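Long-range contacts in putative uncharacterized protein (Toxoplasma gondii, PDB 4FBD), which is of unknown function but belongs to the DUF3228 family of conserved hypothetical proteins: residues A148-I153 against V186-E191; R91-P96 against L152-R157; S56-V61 against N97-L102; A101-L106 against D142-A147; Y193-A198 against V226-T231. One frame throughout, in Å; residues are numbered along the deposited sequence.

Interaction 1: residues A148-I153 against V186-E191; sequences AFLDLI and VKAQNE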
# COMPACT_ATOMS: atom_id res chain seq x y z
N ALA A 148 2.91 5.81 26.18
CA ALA A 148 3.24 7.00 26.90
C ALA A 148 2.03 7.95 27.09
O ALA A 148 1.87 8.58 28.15
CB ALA A 148 4.35 7.71 26.17
N PHE A 149 1.16 8.01 26.08
CA PHE A 149 0.04 8.95 26.12
C PHE A 149 -1.27 8.43 25.61
O PHE A 149 -1.35 7.37 25.01
CB PHE A 149 0.37 10.16 25.22
CG PHE A 149 1.68 10.79 25.51
CD1 PHE A 149 1.85 11.60 26.63
CD2 PHE A 149 2.75 10.63 24.63
CE1 PHE A 149 3.09 12.20 26.89
CE2 PHE A 149 3.99 11.23 24.88
CZ PHE A 149 4.16 12.01 26.00
N LEU A 150 -2.32 9.21 25.87
CA LEU A 150 -3.64 8.99 25.34
C LEU A 150 -3.99 10.24 24.54
O LEU A 150 -3.88 11.36 25.06
CB LEU A 150 -4.67 8.79 26.45
CG LEU A 150 -4.42 7.60 27.37
CD1 LEU A 150 -5.40 7.60 28.50
CD2 LEU A 150 -4.44 6.28 26.56
N ASP A 151 -4.36 10.06 23.27
CA ASP A 151 -4.80 11.14 22.43
C ASP A 151 -6.30 11.08 22.67
O ASP A 151 -6.94 10.07 22.31
CB ASP A 151 -4.44 10.88 20.97
CG ASP A 151 -4.64 12.09 20.06
OD1 ASP A 151 -5.09 13.16 20.55
OD2 ASP A 151 -4.32 11.97 18.84
N LEU A 152 -6.84 12.09 23.33
CA LEU A 152 -8.27 12.14 23.61
C LEU A 152 -8.91 12.96 22.52
O LEU A 152 -8.56 14.14 22.33
CB LEU A 152 -8.54 12.78 24.95
CG LEU A 152 -7.91 12.11 26.18
CD1 LEU A 152 -8.25 12.93 27.46
CD2 LEU A 152 -8.35 10.66 26.27
N ILE A 153 -9.83 12.36 21.78
CA ILE A 153 -10.47 13.08 20.69
C ILE A 153 -11.79 13.58 21.20
O ILE A 153 -12.57 12.80 21.74
CB ILE A 153 -10.72 12.20 19.47
CG1 ILE A 153 -9.46 11.40 19.10
CG2 ILE A 153 -11.18 13.07 18.29
CD1 ILE A 153 -8.28 12.28 18.78
N VAL A 186 -10.41 7.47 22.21
CA VAL A 186 -9.21 7.46 23.04
C VAL A 186 -8.18 6.58 22.35
O VAL A 186 -8.42 5.42 22.10
CB VAL A 186 -9.47 6.89 24.44
CG1 VAL A 186 -8.20 6.95 25.26
CG2 VAL A 186 -10.60 7.63 25.11
N LYS A 187 -7.03 7.15 22.04
CA LYS A 187 -5.99 6.43 21.34
C LYS A 187 -4.72 6.37 22.13
O LYS A 187 -4.12 7.40 22.39
CB LYS A 187 -5.69 7.18 20.05
CG LYS A 187 -6.47 6.76 18.85
CD LYS A 187 -5.75 5.61 18.15
CE LYS A 187 -4.37 6.05 17.60
NZ LYS A 187 -3.76 5.00 16.74
N ALA A 188 -4.30 5.17 22.50
CA ALA A 188 -3.04 4.99 23.21
C ALA A 188 -1.94 5.03 22.17
O ALA A 188 -2.00 4.30 21.16
CB ALA A 188 -3.00 3.67 23.95
N GLN A 189 -0.95 5.89 22.40
CA GLN A 189 0.16 6.02 21.49
C GLN A 189 1.35 6.64 22.22
O GLN A 189 1.21 7.19 23.31
CB GLN A 189 -0.26 6.84 20.27
CG GLN A 189 -0.72 8.27 20.59
CD GLN A 189 -1.17 9.01 19.36
OE1 GLN A 189 -2.13 8.60 18.72
NE2 GLN A 189 -0.49 10.13 19.02
N ASN A 190 2.53 6.51 21.63
CA ASN A 190 3.75 7.01 22.24
C ASN A 190 4.15 8.33 21.68
O ASN A 190 5.02 8.96 22.19
CB ASN A 190 4.88 5.99 22.08
CG ASN A 190 4.60 4.71 22.86
OD1 ASN A 190 4.32 4.77 24.06
ND2 ASN A 190 4.69 3.57 22.21
N GLU A 191 3.49 8.77 20.61
CA GLU A 191 3.81 10.03 20.01
C GLU A 191 2.82 11.12 20.46
O GLU A 191 1.62 10.85 20.66
CB GLU A 191 3.79 9.92 18.49
CG GLU A 191 4.72 8.84 17.89
CD GLU A 191 4.14 7.45 17.91
OE1 GLU A 191 2.92 7.27 18.15
OE2 GLU A 191 4.90 6.52 17.65
O HOH W 1 -3.34 10.16 16.97
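Val186, Phe149 and Asp151 bury the most surface where strand 149-156 runs antiparallel to strand 181-189. Val186 shares a face of the sheet with Leu150, Leu152 and Ala188. Val186 CG1 reaches two leucine methyls, 3.8 Å from Leu152 CD2 and 4.0 Å from Leu150 CD2. The Val186 and Leu152 side chains run alongside each other in one direction. Asp151, Lys187, Phe149 and Gln189 occupy the opposite face. Phe149 and Gln189 exchange two backbone hydrogen bonds, with Phe149 N 2.9 Å from Gln189 O. The Phe149 ring turns an edge to the next carbonyl, Phe149 CE2 lying 3.7 Å from Asn190 O. The side chain of Asn190 carries the pairing past the strand end: Ala148 N donates to Asn190 OD1 at 2.8 Å. Asp151 and Lys187 form the second antiparallel hydrogen-bonded pair, with a nearly straight bond (172°) from Asp151 N to Lys187 O. The Asp151 carboxylate stands anti to the backbone N (chi1 -169°), which brings it beside the Gln189 amide, the two planes 73° apart. One water joins them, donating to Asp151 OD2 at 2.8 Å and to Gln189 OE1 at 2.6 Å. Gln189 NE2 is held by Glu191 O and Tyr193 O, so both ends of the amide are engaged. Strand 149-156 is thus a middle strand of the mixed sheet: strand 90-96 lies along its other edge, where His92 ND1 bonds Asp151 OD1.

Interaction 2: residues R91-P96 against L152-R157; sequences RHLYIP and LILYSR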
# COMPACT_ATOMS: atom_id res chain seq x y z
N ARG A 91 -11.56 18.34 18.31
CA ARG A 91 -10.44 18.87 19.05
C ARG A 91 -9.81 17.74 19.77
O ARG A 91 -10.44 16.75 19.96
CB ARG A 91 -10.91 19.93 20.03
CG ARG A 91 -10.01 20.14 21.20
CD ARG A 91 -10.04 21.51 21.59
NE ARG A 91 -9.36 22.37 20.61
CZ ARG A 91 -9.44 23.70 20.62
NH1 ARG A 91 -10.19 24.32 21.54
NH2 ARG A 91 -8.79 24.43 19.71
N HIS A 92 -8.54 17.85 20.15
CA HIS A 92 -7.94 16.76 20.88
C HIS A 92 -6.81 17.18 21.81
O HIS A 92 -6.22 18.23 21.63
CB HIS A 92 -7.48 15.68 19.89
CG HIS A 92 -6.36 16.10 19.01
ND1 HIS A 92 -5.09 15.58 19.14
CD2 HIS A 92 -6.30 17.01 18.01
CE1 HIS A 92 -4.30 16.13 18.23
NE2 HIS A 92 -5.01 17.00 17.54
N LEU A 93 -6.54 16.37 22.82
CA LEU A 93 -5.45 16.64 23.73
C LEU A 93 -4.75 15.34 24.12
O LEU A 93 -5.34 14.27 24.06
CB LEU A 93 -5.92 17.32 25.01
CG LEU A 93 -6.96 16.56 25.81
CD1 LEU A 93 -6.99 16.99 27.28
CD2 LEU A 93 -8.34 16.72 25.12
N TYR A 94 -3.50 15.49 24.54
CA TYR A 94 -2.66 14.39 24.99
C TYR A 94 -2.51 14.46 26.47
O TYR A 94 -2.24 15.52 26.98
CB TYR A 94 -1.27 14.49 24.38
CG TYR A 94 -1.36 14.40 22.92
CD1 TYR A 94 -1.54 13.17 22.31
CD2 TYR A 94 -1.35 15.53 22.13
CE1 TYR A 94 -1.67 13.07 20.96
CE2 TYR A 94 -1.46 15.43 20.76
CZ TYR A 94 -1.62 14.19 20.20
OH TYR A 94 -1.79 14.05 18.87
N ILE A 95 -2.73 13.35 27.16
CA ILE A 95 -2.56 13.28 28.58
C ILE A 95 -1.73 12.01 28.90
O ILE A 95 -1.63 11.08 28.06
CB ILE A 95 -3.92 13.20 29.32
CG1 ILE A 95 -4.61 11.86 29.03
CG2 ILE A 95 -4.86 14.36 28.91
CD1 ILE A 95 -5.92 11.63 29.84
N PRO A 96 -1.13 11.95 30.08
CA PRO A 96 -0.43 10.73 30.48
C PRO A 96 -1.37 9.51 30.48
O PRO A 96 -2.55 9.63 30.80
CB PRO A 96 0.02 11.03 31.91
CG PRO A 96 0.11 12.55 31.98
CD PRO A 96 -1.00 13.03 31.09
N LEU A 152 -6.84 12.09 23.33
CA LEU A 152 -8.27 12.14 23.61
C LEU A 152 -8.91 12.96 22.52
O LEU A 152 -8.56 14.14 22.33
CB LEU A 152 -8.54 12.78 24.95
CG LEU A 152 -7.91 12.11 26.18
CD1 LEU A 152 -8.25 12.93 27.46
CD2 LEU A 152 -8.35 10.66 26.27
N ILE A 153 -9.83 12.36 21.78
CA ILE A 153 -10.47 13.08 20.69
C ILE A 153 -11.79 13.58 21.20
O ILE A 153 -12.57 12.80 21.74
CB ILE A 153 -10.72 12.20 19.47
CG1 ILE A 153 -9.46 11.40 19.10
CG2 ILE A 153 -11.18 13.07 18.29
CD1 ILE A 153 -8.28 12.28 18.78
N LEU A 154 -12.04 14.88 21.01
CA LEU A 154 -13.26 15.52 21.48
C LEU A 154 -14.19 15.96 20.35
O LEU A 154 -13.74 16.30 19.27
CB LEU A 154 -12.90 16.76 22.30
CG LEU A 154 -11.98 16.52 23.50
CD1 LEU A 154 -11.67 17.82 24.20
CD2 LEU A 154 -12.55 15.51 24.48
N TYR A 155 -15.49 15.93 20.62
CA TYR A 155 -16.51 16.42 19.69
C TYR A 155 -17.36 17.38 20.47
O TYR A 155 -17.55 17.20 21.67
CB TYR A 155 -17.37 15.29 19.10
CG TYR A 155 -16.88 14.78 17.75
CD1 TYR A 155 -15.61 14.25 17.60
CD2 TYR A 155 -17.72 14.83 16.63
CE1 TYR A 155 -15.17 13.79 16.36
CE2 TYR A 155 -17.29 14.37 15.40
CZ TYR A 155 -16.01 13.86 15.27
OH TYR A 155 -15.58 13.40 14.05
N SER A 156 -17.85 18.41 19.79
CA SER A 156 -18.72 19.37 20.43
C SER A 156 -20.00 18.67 20.85
O SER A 156 -20.28 17.56 20.40
CB SER A 156 -19.08 20.52 19.48
OG SER A 156 -19.82 20.04 18.37
N ARG A 157 -20.74 19.32 21.74
CA ARG A 157 -22.04 18.84 22.22
C ARG A 157 -23.00 18.75 21.02
O ARG A 157 -23.79 17.82 20.89
CB ARG A 157 -22.59 19.86 23.22
CG ARG A 157 -23.93 19.53 23.78
CD ARG A 157 -24.61 20.76 24.39
NE ARG A 157 -23.87 21.39 25.48
CZ ARG A 157 -23.26 22.57 25.43
NH1 ARG A 157 -23.28 23.32 24.34
NH2 ARG A 157 -22.63 23.02 26.51
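Leu152 starts the contact by exchanging two backbone hydrogen bonds with Leu93 of the antiparallel strand 90-96. The one from Leu152 N to Leu93 O is short, 2.7 Å, and nearly straight at 172°. On the face they share, the two side chains meet obliquely, with Leu93 CD2 3.9 Å from Leu152 CB. Leu152 CD1 reaches further along the strand to Ile95, whose side chain crosses it at about a right angle. The two CD1 methyls, Leu152 CD1 and Ile95 CD1, are 3.6 Å apart. Helix 63-76 lies over this face, and its Val70 touches both Leu152 and Ile95.

Ile153 points to the other face and forms a non-hydrogen-bonded pair with His92. Ile153 CD1 packs against His92 CB at 3.7 Å. The backbones are tight here, because His92 CA comes within 3.1 Å of Leu152 O.

Leu154 returns to the face of Leu152 and closes a second antiparallel hydrogen-bonded pair, with Arg91. The bond from Leu154 N to Arg91 O measures 2.7 Å. Leu93 keeps its CG between the backbone N and the carbonyl carbon (chi1 58°), and from there Leu93 CD2 extends to Leu154 CD1 at 3.6 Å. Leu154 CD1 also lies near the aliphatic CG of Arg91, 4.1 Å away, while the guanidinium group leads off elsewhere.

Past Leu154 the 91-96 segment has no further contact with this strand. Ser156 caps helix 157-166, its OG bonding Gln159 N.

The chemistry therefore divides in two. Four backbone bonds set the register, and branched aliphatic side chains form an apolar face against helix 63-76.

Interaction 3: residues S56-V61 against N97-L102; sequences SRISGV and NFVGAL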
# COMPACT_ATOMS: atom_id res chain seq x y z
N SER A 56 -8.33 2.18 20.69
CA SER A 56 -7.48 1.54 21.69
C SER A 56 -8.30 1.10 22.92
O SER A 56 -9.23 1.79 23.33
CB SER A 56 -6.37 2.50 22.10
OG SER A 56 -5.67 2.94 20.95
N ARG A 57 -7.94 -0.05 23.50
CA ARG A 57 -8.66 -0.62 24.66
C ARG A 57 -8.21 -0.14 26.05
O ARG A 57 -7.02 -0.23 26.40
CB ARG A 57 -8.63 -2.16 24.62
CG ARG A 57 -9.58 -2.79 23.61
CD ARG A 57 -11.02 -2.37 23.90
NE ARG A 57 -12.02 -3.19 23.20
CZ ARG A 57 -12.45 -3.00 21.95
NH1 ARG A 57 -13.37 -3.81 21.43
NH2 ARG A 57 -11.96 -2.01 21.20
N ILE A 58 -9.17 0.35 26.85
CA ILE A 58 -8.93 0.77 28.23
C ILE A 58 -9.59 -0.27 29.13
O ILE A 58 -10.76 -0.64 28.92
CB ILE A 58 -9.56 2.14 28.58
CG1 ILE A 58 -9.05 3.24 27.64
CG2 ILE A 58 -9.27 2.50 30.04
CD1 ILE A 58 -9.57 3.13 26.23
N SER A 59 -8.86 -0.73 30.15
CA SER A 59 -9.35 -1.79 31.02
C SER A 59 -9.25 -1.45 32.52
O SER A 59 -8.49 -0.57 32.93
CB SER A 59 -8.55 -3.09 30.74
OG SER A 59 -8.57 -3.45 29.36
N GLY A 60 -10.05 -2.17 33.32
CA GLY A 60 -10.05 -2.06 34.78
C GLY A 60 -10.36 -0.73 35.43
O GLY A 60 -9.98 -0.52 36.59
N VAL A 61 -11.04 0.17 34.72
CA VAL A 61 -11.43 1.48 35.28
C VAL A 61 -12.82 1.87 34.80
O VAL A 61 -13.16 1.66 33.63
CB VAL A 61 -10.45 2.62 34.90
CG1 VAL A 61 -9.03 2.28 35.35
CG2 VAL A 61 -10.50 2.91 33.41
N ASN A 97 -0.83 8.35 30.11
CA ASN A 97 -1.59 7.12 30.03
C ASN A 97 -1.74 6.48 31.40
O ASN A 97 -0.96 5.63 31.80
CB ASN A 97 -0.88 6.18 29.06
CG ASN A 97 -1.67 4.92 28.79
OD1 ASN A 97 -2.81 4.78 29.25
ND2 ASN A 97 -1.07 4.00 28.02
N PHE A 98 -2.77 6.88 32.14
CA PHE A 98 -2.97 6.37 33.49
C PHE A 98 -3.74 5.06 33.57
O PHE A 98 -3.82 4.49 34.65
CB PHE A 98 -3.65 7.41 34.38
CG PHE A 98 -5.08 7.66 34.02
CD1 PHE A 98 -6.09 6.91 34.61
CD2 PHE A 98 -5.41 8.63 33.11
CE1 PHE A 98 -7.43 7.14 34.28
CE2 PHE A 98 -6.75 8.87 32.77
CZ PHE A 98 -7.76 8.13 33.35
N VAL A 99 -4.34 4.59 32.48
CA VAL A 99 -5.05 3.30 32.52
C VAL A 99 -4.20 2.15 31.99
O VAL A 99 -4.62 1.00 31.97
CB VAL A 99 -6.35 3.34 31.70
CG1 VAL A 99 -7.23 4.47 32.21
CG2 VAL A 99 -6.06 3.52 30.25
N GLY A 100 -2.98 2.46 31.56
CA GLY A 100 -2.09 1.43 31.00
C GLY A 100 -2.57 0.83 29.69
O GLY A 100 -2.34 -0.33 29.42
N ALA A 101 -3.25 1.62 28.87
CA ALA A 101 -3.72 1.14 27.57
C ALA A 101 -2.52 0.84 26.66
O ALA A 101 -1.48 1.51 26.71
CB ALA A 101 -4.67 2.17 26.92
N LEU A 102 -2.65 -0.21 25.86
CA LEU A 102 -1.62 -0.62 24.93
C LEU A 102 -1.85 0.06 23.58
O LEU A 102 -2.99 0.26 23.17
CB LEU A 102 -1.65 -2.15 24.76
CG LEU A 102 -1.50 -2.96 26.05
CD1 LEU A 102 -1.59 -4.48 25.77
CD2 LEU A 102 -0.18 -2.60 26.77
O HOH W 2 -5.19 -1.91 25.93
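Ile58 and Val99 carry this loop-to-loop contact, in which the irregular chain leading into helix 63-76 meets the turn that follows strand 90-96. Their side chains meet obliquely. Ile58 CG2 stands anti to the backbone N and comes to rest against the fork of Val99. Ile58 CG2 is 3.4 Å from Val99 CG2 and 3.6 Å from Val99 CG1, so one methyl touches both branches. Val61 approaches Val99 at about a right angle. Val61 CG2 meets one branch, Val99 CG1, at 3.8 Å. Val99 thus packs against two neighbouring aliphatic side chains of the 56-61 loop, and Phe66 of helix 63-76 packs on it as well.

Beside this patch Ala101 CB packs 3.4 Å from Arg57 O. The two loops share no direct hydrogen bond. The polar link is one water that spans them, donating to Arg57 O and accepting from Leu102 N at 3.1 Å. Ser56 ties its loop to the neighbouring sheet, with OG bonded to Ala188 N.

The turn has its own brace. Gly100 takes a positive phi of 66°, and Asn97 folds its amide back on Ala101. Asn97 OD1 receives Ala101 N in a longer bond of 3.2 Å. Asn97 ND2, which also bonds Ala147 O, meets Ala101 O at 2.8 Å in the carbonyl plane, on a lone pair.

Interaction 4: residues A101-L106 against D142-A147; sequences ALPGSL and DALMPA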
# COMPACT_ATOMS: atom_id res chain seq x y z
N ALA A 101 -3.25 1.62 28.87
CA ALA A 101 -3.72 1.14 27.57
C ALA A 101 -2.52 0.84 26.66
O ALA A 101 -1.48 1.51 26.71
CB ALA A 101 -4.67 2.17 26.92
N LEU A 102 -2.65 -0.21 25.86
CA LEU A 102 -1.62 -0.62 24.93
C LEU A 102 -1.85 0.06 23.58
O LEU A 102 -2.99 0.26 23.17
CB LEU A 102 -1.65 -2.15 24.76
CG LEU A 102 -1.50 -2.96 26.05
CD1 LEU A 102 -1.59 -4.48 25.77
CD2 LEU A 102 -0.18 -2.60 26.77
N PRO A 103 -0.75 0.39 22.87
CA PRO A 103 -0.84 1.01 21.56
C PRO A 103 -1.35 0.02 20.51
O PRO A 103 -1.40 -1.18 20.75
CB PRO A 103 0.60 1.38 21.27
CG PRO A 103 1.38 0.43 21.99
CD PRO A 103 0.64 0.18 23.25
N GLY A 104 -1.68 0.54 19.33
CA GLY A 104 -2.24 -0.25 18.22
C GLY A 104 -1.17 -0.72 17.28
O GLY A 104 -1.46 -1.40 16.31
N SER A 105 0.08 -0.37 17.56
CA SER A 105 1.18 -0.76 16.69
C SER A 105 2.53 -0.83 17.42
O SER A 105 2.67 -0.39 18.55
CB SER A 105 1.25 0.24 15.56
OG SER A 105 1.42 1.52 16.09
N LEU A 106 3.52 -1.42 16.74
CA LEU A 106 4.86 -1.60 17.26
C LEU A 106 5.91 -1.13 16.25
O LEU A 106 5.64 -1.11 15.05
CB LEU A 106 5.14 -3.08 17.58
CG LEU A 106 4.39 -3.71 18.75
CD1 LEU A 106 4.34 -5.21 18.61
CD2 LEU A 106 5.01 -3.30 20.09
N ASP A 142 4.09 -10.40 23.59
CA ASP A 142 5.32 -10.30 24.40
C ASP A 142 6.14 -9.05 24.08
O ASP A 142 7.32 -8.96 24.43
CB ASP A 142 6.18 -11.56 24.17
CG ASP A 142 5.54 -12.85 24.73
OD1 ASP A 142 4.98 -12.83 25.84
OD2 ASP A 142 5.65 -13.90 24.08
N ALA A 143 5.52 -8.08 23.41
CA ALA A 143 6.21 -6.83 23.02
C ALA A 143 5.47 -5.58 23.43
O ALA A 143 6.09 -4.59 23.80
CB ALA A 143 6.42 -6.81 21.49
N LEU A 144 4.16 -5.60 23.33
CA LEU A 144 3.34 -4.43 23.69
C LEU A 144 3.40 -4.01 25.17
O LEU A 144 3.25 -4.81 26.07
CB LEU A 144 1.90 -4.70 23.37
CG LEU A 144 1.53 -4.70 21.90
CD1 LEU A 144 0.23 -5.47 21.74
CD2 LEU A 144 1.41 -3.26 21.41
N MET A 145 3.55 -2.72 25.39
CA MET A 145 3.61 -2.17 26.71
C MET A 145 2.70 -0.94 26.72
O MET A 145 2.33 -0.45 25.65
CB MET A 145 5.05 -1.77 27.01
CG MET A 145 5.95 -2.93 27.35
SD MET A 145 5.54 -3.67 28.94
CE MET A 145 5.96 -2.35 30.05
N PRO A 146 2.34 -0.45 27.92
CA PRO A 146 1.53 0.75 28.02
C PRO A 146 2.16 1.89 27.28
O PRO A 146 3.34 2.12 27.43
CB PRO A 146 1.52 1.03 29.53
CG PRO A 146 1.53 -0.31 30.12
CD PRO A 146 2.40 -1.16 29.21
N ALA A 147 1.36 2.58 26.49
CA ALA A 147 1.82 3.74 25.72
C ALA A 147 2.06 4.91 26.62
O ALA A 147 1.46 5.02 27.68
CB ALA A 147 0.79 4.12 24.66
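Leu144 lays its CD2 methyl against the ring of Pro103, with Leu144 CD2 3.7 Å from Pro103 CG. The two side chains pass each other in reverse sense. Both segments belong to connections between the two sheets of the fold. Residues 101-106 lead from strand 90-96 into strand 105-107, and residues 142-147 lead from helix 137-140 back to strand 149-156.

Leu144 CD2 also meets Leu106, whose side chain crosses it at about a right angle, with Leu106 CD2 3.8 Å from Leu144 CD2. Leu106 uses its other branch on Ala143, with Leu106 CD1 3.9 Å from Ala143 CB. Tyr139 and Ala140 of helix 137-140 touch Leu106 as well.

Toward the other end side chains pack on backbone. Leu102 CD2 rests on the peptide after Met145, 3.3 Å from Met145 C, and on the ring of Pro146. Packing is tight next to it, where Pro103 CD lies 3.0 Å from Met145 O. Pro103 and Pro146 have no N-H to donate. A single hydrogen bond joins the segments: Ala147 N donates to Ala101 O at 3.0 Å, with an N-H...O angle of 165°.

Interaction 5: residues Y193-A198 against V226-T231; sequences YSLPMA and VAYWKT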
# COMPACT_ATOMS: atom_id res chain seq x y z
N TYR A 193 1.63 13.56 18.73
CA TYR A 193 1.06 14.18 17.54
C TYR A 193 0.08 13.18 16.90
O TYR A 193 0.08 12.00 17.25
CB TYR A 193 2.14 14.70 16.57
CG TYR A 193 3.07 13.65 16.02
CD1 TYR A 193 4.24 13.28 16.70
CD2 TYR A 193 2.80 13.01 14.82
CE1 TYR A 193 5.09 12.29 16.21
CE2 TYR A 193 3.65 12.02 14.31
CZ TYR A 193 4.79 11.67 15.01
OH TYR A 193 5.62 10.71 14.49
N SER A 194 -0.82 13.67 16.05
CA SER A 194 -1.81 12.82 15.39
C SER A 194 -1.09 11.79 14.56
O SER A 194 -0.30 12.12 13.69
CB SER A 194 -2.72 13.62 14.46
OG SER A 194 -3.56 14.51 15.19
N LEU A 195 -1.35 10.53 14.82
CA LEU A 195 -0.66 9.51 14.07
C LEU A 195 -1.24 9.53 12.64
O LEU A 195 -2.47 9.55 12.46
CB LEU A 195 -0.87 8.18 14.76
CG LEU A 195 0.42 7.44 15.07
CD1 LEU A 195 1.37 8.38 15.86
CD2 LEU A 195 0.11 6.17 15.85
N PRO A 196 -0.35 9.55 11.63
CA PRO A 196 -0.83 9.58 10.26
C PRO A 196 -1.61 8.34 9.88
O PRO A 196 -1.26 7.26 10.30
CB PRO A 196 0.46 9.65 9.44
CG PRO A 196 1.48 9.06 10.31
CD PRO A 196 1.11 9.44 11.68
N MET A 197 -2.65 8.50 9.09
CA MET A 197 -3.41 7.35 8.64
C MET A 197 -2.47 6.57 7.73
O MET A 197 -1.44 7.10 7.28
CB MET A 197 -4.69 7.75 7.91
CG MET A 197 -4.50 8.35 6.53
SD MET A 197 -6.01 9.10 5.81
CE MET A 197 -6.20 10.54 6.87
N ALA A 198 -2.82 5.32 7.45
CA ALA A 198 -2.03 4.47 6.61
C ALA A 198 -1.99 5.05 5.21
O ALA A 198 -2.95 5.61 4.75
CB ALA A 198 -2.61 3.07 6.57
N VAL A 226 3.93 7.64 4.86
CA VAL A 226 4.87 6.57 4.52
C VAL A 226 6.08 6.53 5.49
O VAL A 226 6.50 5.46 5.93
CB VAL A 226 5.39 6.73 3.13
CG1 VAL A 226 6.63 5.79 2.90
CG2 VAL A 226 4.25 6.46 2.12
N ALA A 227 6.66 7.69 5.79
CA ALA A 227 7.81 7.74 6.73
C ALA A 227 7.48 7.10 8.06
O ALA A 227 8.31 6.41 8.63
CB ALA A 227 8.25 9.16 6.99
N TYR A 228 6.27 7.31 8.55
CA TYR A 228 5.89 6.70 9.82
C TYR A 228 5.72 5.20 9.67
O TYR A 228 6.29 4.43 10.45
CB TYR A 228 4.58 7.28 10.40
CG TYR A 228 4.33 6.73 11.80
CD1 TYR A 228 4.91 7.32 12.91
CD2 TYR A 228 3.57 5.63 12.00
CE1 TYR A 228 4.72 6.82 14.17
CE2 TYR A 228 3.36 5.11 13.29
CZ TYR A 228 3.94 5.73 14.37
OH TYR A 228 3.79 5.24 15.65
N TRP A 229 4.97 4.78 8.64
CA TRP A 229 4.62 3.38 8.47
C TRP A 229 5.74 2.50 7.95
O TRP A 229 5.62 1.28 8.03
CB TRP A 229 3.26 3.23 7.75
CG TRP A 229 2.18 3.79 8.64
CD1 TRP A 229 1.55 4.98 8.50
CD2 TRP A 229 1.67 3.22 9.86
NE1 TRP A 229 0.65 5.18 9.53
CE2 TRP A 229 0.72 4.12 10.38
CE3 TRP A 229 1.93 2.04 10.55
CZ2 TRP A 229 0.01 3.86 11.56
CZ3 TRP A 229 1.24 1.79 11.73
CH2 TRP A 229 0.28 2.71 12.22
N LYS A 230 6.85 3.09 7.51
CA LYS A 230 8.00 2.29 7.13
C LYS A 230 8.64 1.68 8.37
O LYS A 230 9.34 0.67 8.25
CB LYS A 230 9.13 3.09 6.43
CG LYS A 230 8.71 3.97 5.33
CD LYS A 230 9.72 4.18 4.24
CE LYS A 230 11.11 4.53 4.66
NZ LYS A 230 11.88 5.02 3.42
N THR A 231 8.46 2.30 9.54
CA THR A 231 9.14 1.83 10.74
C THR A 231 8.22 1.37 11.91
O THR A 231 8.67 1.17 13.05
CB THR A 231 10.13 2.90 11.21
OG1 THR A 231 9.41 4.11 11.48
CG2 THR A 231 11.20 3.22 10.09
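The C-terminal part of helix 219-229 rests on the loop that leads into helix 199-204, through Tyr228 and Trp229. Leu195 lies over one face of the Tyr228 ring, Leu195 CG being 4.0 Å from Tyr228 CZ. Pro196 comes in at the root of the same side chain, Pro196 CG 3.6 Å from Tyr228 CB and at about a right angle to it. Tyr193 OH approaches obliquely, 3.8 Å from Tyr228 CD1. The phenol of Tyr228 itself is bonded to Glu191 OE2, and its ring stacks on His232.

This is the end region of a helix packed on an extended, proline-containing loop, and Ala198 in that loop is the N-cap residue of helix 199-204. The same region also faces the second subunit, whose Tyr120 packs on Trp229.

Trp229 CG stands beside the backbone N (chi1 -65°), which swings the indole toward the loop. One indole face receives the edge of Tyr228, Tyr228 CD2 sitting 3.6 Å above the plane of the Trp229 ring, over its centre. Trp229 NE1 donates to Pro196 O at 2.9 Å. The acceptor lies in the plane of the indole, but NE1 sits above the carbonyl plane, 43° out of it.

Interactions 1 and 2 hold the same element, strand 149-156, from its two edges. Interaction 2 is buried and interaction 1 partly so, and in both backbone pairing sets the order. Interaction 4 is also partly buried, whereas interaction 3 is a surface contact. These two share Ala101 and Leu102 and depend on aliphatic packing between loops, with one backbone bond between segments in interaction 4 and one water in interaction 3. Interaction 5 is a surface contact about 14 Å from interaction 1, centre to centre. It rests on aromatic rings and an indole N-H, and it alone lies beside the second subunit. Its Tyr193 O probably hydrogen-bonds Tyr94 OH of interaction 2.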